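Local coordinates for amidohydrolase family protein (Acinetobacter baumannii, PDB 4I6K) that probably hydrolyses 2-pyrone-4,6-dicarboxylic acid as a member of the amidohydrolase family, at residues D29-F35 and I244-P250. Residues are numbered along the deposited sequence; the frame is centred on the assembly and turned at random.
Sequences DTHAHVF and IWGSDWP
D29-F35 and I244-P250 run alongside each other, their end-to-end directions 32° apart: T30 N donates to W245 O (3.0 Å) and H33 N to W249 O (2.9 Å), while D248 N makes a weak, bent bond to H31 O. The contact closes the (β/α)8 barrel of the amidohydrolase family, joining its first strand, 28-32, to the chain that leaves its last, 243-244. H31 and H33 form the HxH signature at the C-terminal end of strand 28-32. T30 OG1 gives W245 O a second bond from above the carbonyl plane, whereas T30 N lies in that plane. The D29 carboxylate, carried across by CG anti to the backbone N (chi1 177°), grips the turn at S247 with both oxygens. OD2 takes S247 N at 3.0 Å and H31 N from opposite faces of the carboxylate, the latter bond closing an Asx turn; OD1 receives S247 OG on its syn lone pair and also bonds Y260. S247 OG in turn accepts from W249 N at 2.8 Å, an ST turn. G246 CA packs 3.3 Å from D29 OD2. D248 and H31 lie side by side and point the same way, carboxylate and ring planes 28° apart, with D248 OD2 3.2 Å from H31 CD2. Y215 and R216 hold D248 OD1, K210 bonds H31 ND1, and H31 NE2 hydrogen-bonds a bound citrate, probably from the crystallisation liquor, consistent with an active-site pocket. H33 is fixed through ND1 by V73 O. Beyond it, W249 turns its ring edge to A32 CB and V34 CG1. The peptide before P250 is cis, P250 CB lies over the centre of the W249 ring, and P250 CG meets F35 CE2 at 3.8 Å.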
loop_
_atom_site.group_PDB
_atom_site.type_symbol
_atom_site.label_atom_id
_atom_site.label_comp_id
_atom_site.label_asym_id
_atom_site.label_seq_id
_atom_site.Cartn_x
_atom_site.Cartn_y
_atom_site.Cartn_z
ATOM N N ASP A 29 -1.595 -0.584 -11.273
ATOM C CA ASP A 29 -0.652 -1.099 -10.274
ATOM C C ASP A 29 -0.601 -0.124 -9.104
ATOM O O ASP A 29 -0.105 1.002 -9.244
ATOM C CB ASP A 29 0.743 -1.268 -10.884
ATOM C CG ASP A 29 1.780 -1.723 -9.863
ATOM O OD1 ASP A 29 2.911 -2.082 -10.268
ATOM O OD2 ASP A 29 1.463 -1.714 -8.655
ATOM N N THR A 30 -1.117 -0.546 -7.953
ATOM C CA THR A 30 -1.345 0.399 -6.856
ATOM C C THR A 30 -0.244 0.464 -5.799
ATOM O O THR A 30 -0.447 1.041 -4.733
ATOM C CB THR A 30 -2.698 0.146 -6.154
ATOM O OG1 THR A 30 -2.638 -1.066 -5.390
ATOM C CG2 THR A 30 -3.818 0.041 -7.183
ATOM N N HIS A 31 0.919 -0.109 -6.086
ATOM C CA HIS A 31 1.979 -0.109 -5.097
ATOM C C HIS A 31 3.366 -0.313 -5.691
ATOM O O HIS A 31 3.811 -1.444 -5.900
ATOM C CB HIS A 31 1.703 -1.172 -4.036
ATOM C CG HIS A 31 2.313 -0.864 -2.705
ATOM N ND1 HIS A 31 1.603 -0.262 -1.687
ATOM C CD2 HIS A 31 3.565 -1.066 -2.226
ATOM C CE1 HIS A 31 2.392 -0.114 -0.634
ATOM N NE2 HIS A 31 3.586 -0.591 -0.935
ATOM N N ALA A 32 4.049 0.794 -5.961
ATOM C CA ALA A 32 5.454 0.749 -6.328
ATOM C C ALA A 32 6.153 1.938 -5.689
ATOM O O ALA A 32 5.494 2.845 -5.145
ATOM C CB ALA A 32 5.613 0.771 -7.844
ATOM N N HIS A 33 7.483 1.938 -5.747
ATOM C CA HIS A 33 8.261 3.032 -5.179
ATOM C C HIS A 33 9.308 3.473 -6.185
ATOM O O HIS A 33 9.888 2.644 -6.866
ATOM C CB HIS A 33 8.968 2.592 -3.898
ATOM C CG HIS A 33 8.075 1.931 -2.892
ATOM N ND1 HIS A 33 7.307 2.641 -1.995
ATOM C CD2 HIS A 33 7.870 0.621 -2.603
ATOM C CE1 HIS A 33 6.657 1.801 -1.207
ATOM N NE2 HIS A 33 6.976 0.569 -1.559
ATOM N N VAL A 34 9.527 4.777 -6.313
ATOM C CA VAL A 34 10.695 5.253 -7.044
ATOM C C VAL A 34 11.629 5.877 -6.042
ATOM O O VAL A 34 11.192 6.376 -5.005
ATOM C CB VAL A 34 10.369 6.322 -8.104
ATOM C CG1 VAL A 34 9.593 5.713 -9.256
ATOM C CG2 VAL A 34 9.614 7.481 -7.479
ATOM N N PHE A 35 12.920 5.832 -6.348
ATOM C CA PHE A 35 13.943 6.484 -5.531
ATOM C C PHE A 35 15.297 6.373 -6.240
ATOM O O PHE A 35 15.458 5.593 -7.195
ATOM C CB PHE A 35 14.018 5.866 -4.127
ATOM C CG PHE A 35 14.286 4.396 -4.143
ATOM C CD1 PHE A 35 15.568 3.916 -4.375
ATOM C CD2 PHE A 35 13.252 3.483 -3.965
ATOM C CE1 PHE A 35 15.828 2.552 -4.412
ATOM C CE2 PHE A 35 13.502 2.105 -3.997
ATOM C CZ PHE A 35 14.789 1.643 -4.221
ATOM N N ILE A 244 -7.361 -4.746 -4.084
ATOM C CA ILE A 244 -6.546 -4.182 -5.158
ATOM C C ILE A 244 -5.149 -4.816 -5.200
ATOM O O ILE A 244 -4.689 -5.409 -4.215
ATOM C CB ILE A 244 -6.474 -2.616 -5.131
ATOM C CG1 ILE A 244 -5.806 -2.090 -3.859
ATOM C CG2 ILE A 244 -7.868 -1.992 -5.325
ATOM C CD1 ILE A 244 -6.766 -1.826 -2.727
ATOM N N TRP A 245 -4.492 -4.713 -6.354
ATOM C CA TRP A 245 -3.168 -5.315 -6.532
ATOM C C TRP A 245 -2.037 -4.313 -6.723
ATOM O O TRP A 245 -2.232 -3.229 -7.277
ATOM C CB TRP A 245 -3.155 -6.273 -7.720
ATOM C CG TRP A 245 -1.818 -6.916 -7.917
ATOM C CD1 TRP A 245 -1.320 -7.996 -7.248
ATOM C CD2 TRP A 245 -0.801 -6.505 -8.831
ATOM N NE1 TRP A 245 -0.057 -8.290 -7.700
ATOM C CE2 TRP A 245 0.281 -7.391 -8.677
ATOM C CE3 TRP A 245 -0.705 -5.480 -9.781
ATOM C CZ2 TRP A 245 1.446 -7.280 -9.433
ATOM C CZ3 TRP A 245 0.460 -5.371 -10.530
ATOM C CH2 TRP A 245 1.514 -6.262 -10.350
ATOM N N GLY A 246 -0.847 -4.708 -6.285
ATOM C CA GLY A 246 0.344 -3.915 -6.511
ATOM C C GLY A 246 1.540 -4.797 -6.768
ATOM O O GLY A 246 1.687 -5.869 -6.172
ATOM N N SER A 247 2.402 -4.345 -7.662
ATOM C CA SER A 247 3.642 -5.051 -7.939
ATOM C C SER A 247 4.573 -5.020 -6.723
ATOM O O SER A 247 5.366 -5.939 -6.516
ATOM C CB SER A 247 4.360 -4.413 -9.143
ATOM O OG SER A 247 4.971 -3.165 -8.792
ATOM N N ASP A 248 4.476 -3.956 -5.931
ATOM C CA ASP A 248 5.495 -3.648 -4.935
ATOM C C ASP A 248 6.892 -3.637 -5.549
ATOM O O ASP A 248 7.876 -3.964 -4.885
ATOM C CB ASP A 248 5.437 -4.651 -3.781
ATOM C CG ASP A 248 6.302 -4.239 -2.606
ATOM O OD1 ASP A 248 7.328 -4.906 -2.358
ATOM O OD2 ASP A 248 5.954 -3.248 -1.929
ATOM N N TRP A 249 6.971 -3.257 -6.820
ATOM C CA TRP A 249 8.244 -2.897 -7.442
ATOM C C TRP A 249 8.908 -1.710 -6.698
ATOM O O TRP A 249 8.224 -0.782 -6.257
ATOM C CB TRP A 249 8.014 -2.565 -8.919
ATOM C CG TRP A 249 9.267 -2.266 -9.661
ATOM C CD1 TRP A 249 10.090 -3.161 -10.282
ATOM C CD2 TRP A 249 9.857 -0.967 -9.860
ATOM N NE1 TRP A 249 11.144 -2.502 -10.868
ATOM C CE2 TRP A 249 11.028 -1.156 -10.619
ATOM C CE3 TRP A 249 9.505 0.328 -9.469
ATOM C CZ2 TRP A 249 11.855 -0.092 -10.991
ATOM C CZ3 TRP A 249 10.325 1.384 -9.842
ATOM C CH2 TRP A 249 11.488 1.167 -10.589
ATOM N N PRO A 250 10.248 -1.719 -6.565
ATOM C CA PRO A 250 11.199 -2.670 -7.116
ATOM C C PRO A 250 11.557 -3.776 -6.135
ATOM O O PRO A 250 12.701 -4.229 -6.130
ATOM C CB PRO A 250 12.429 -1.802 -7.334
ATOM C CG PRO A 250 12.407 -0.883 -6.120
ATOM C CD PRO A 250 10.934 -0.671 -5.785
#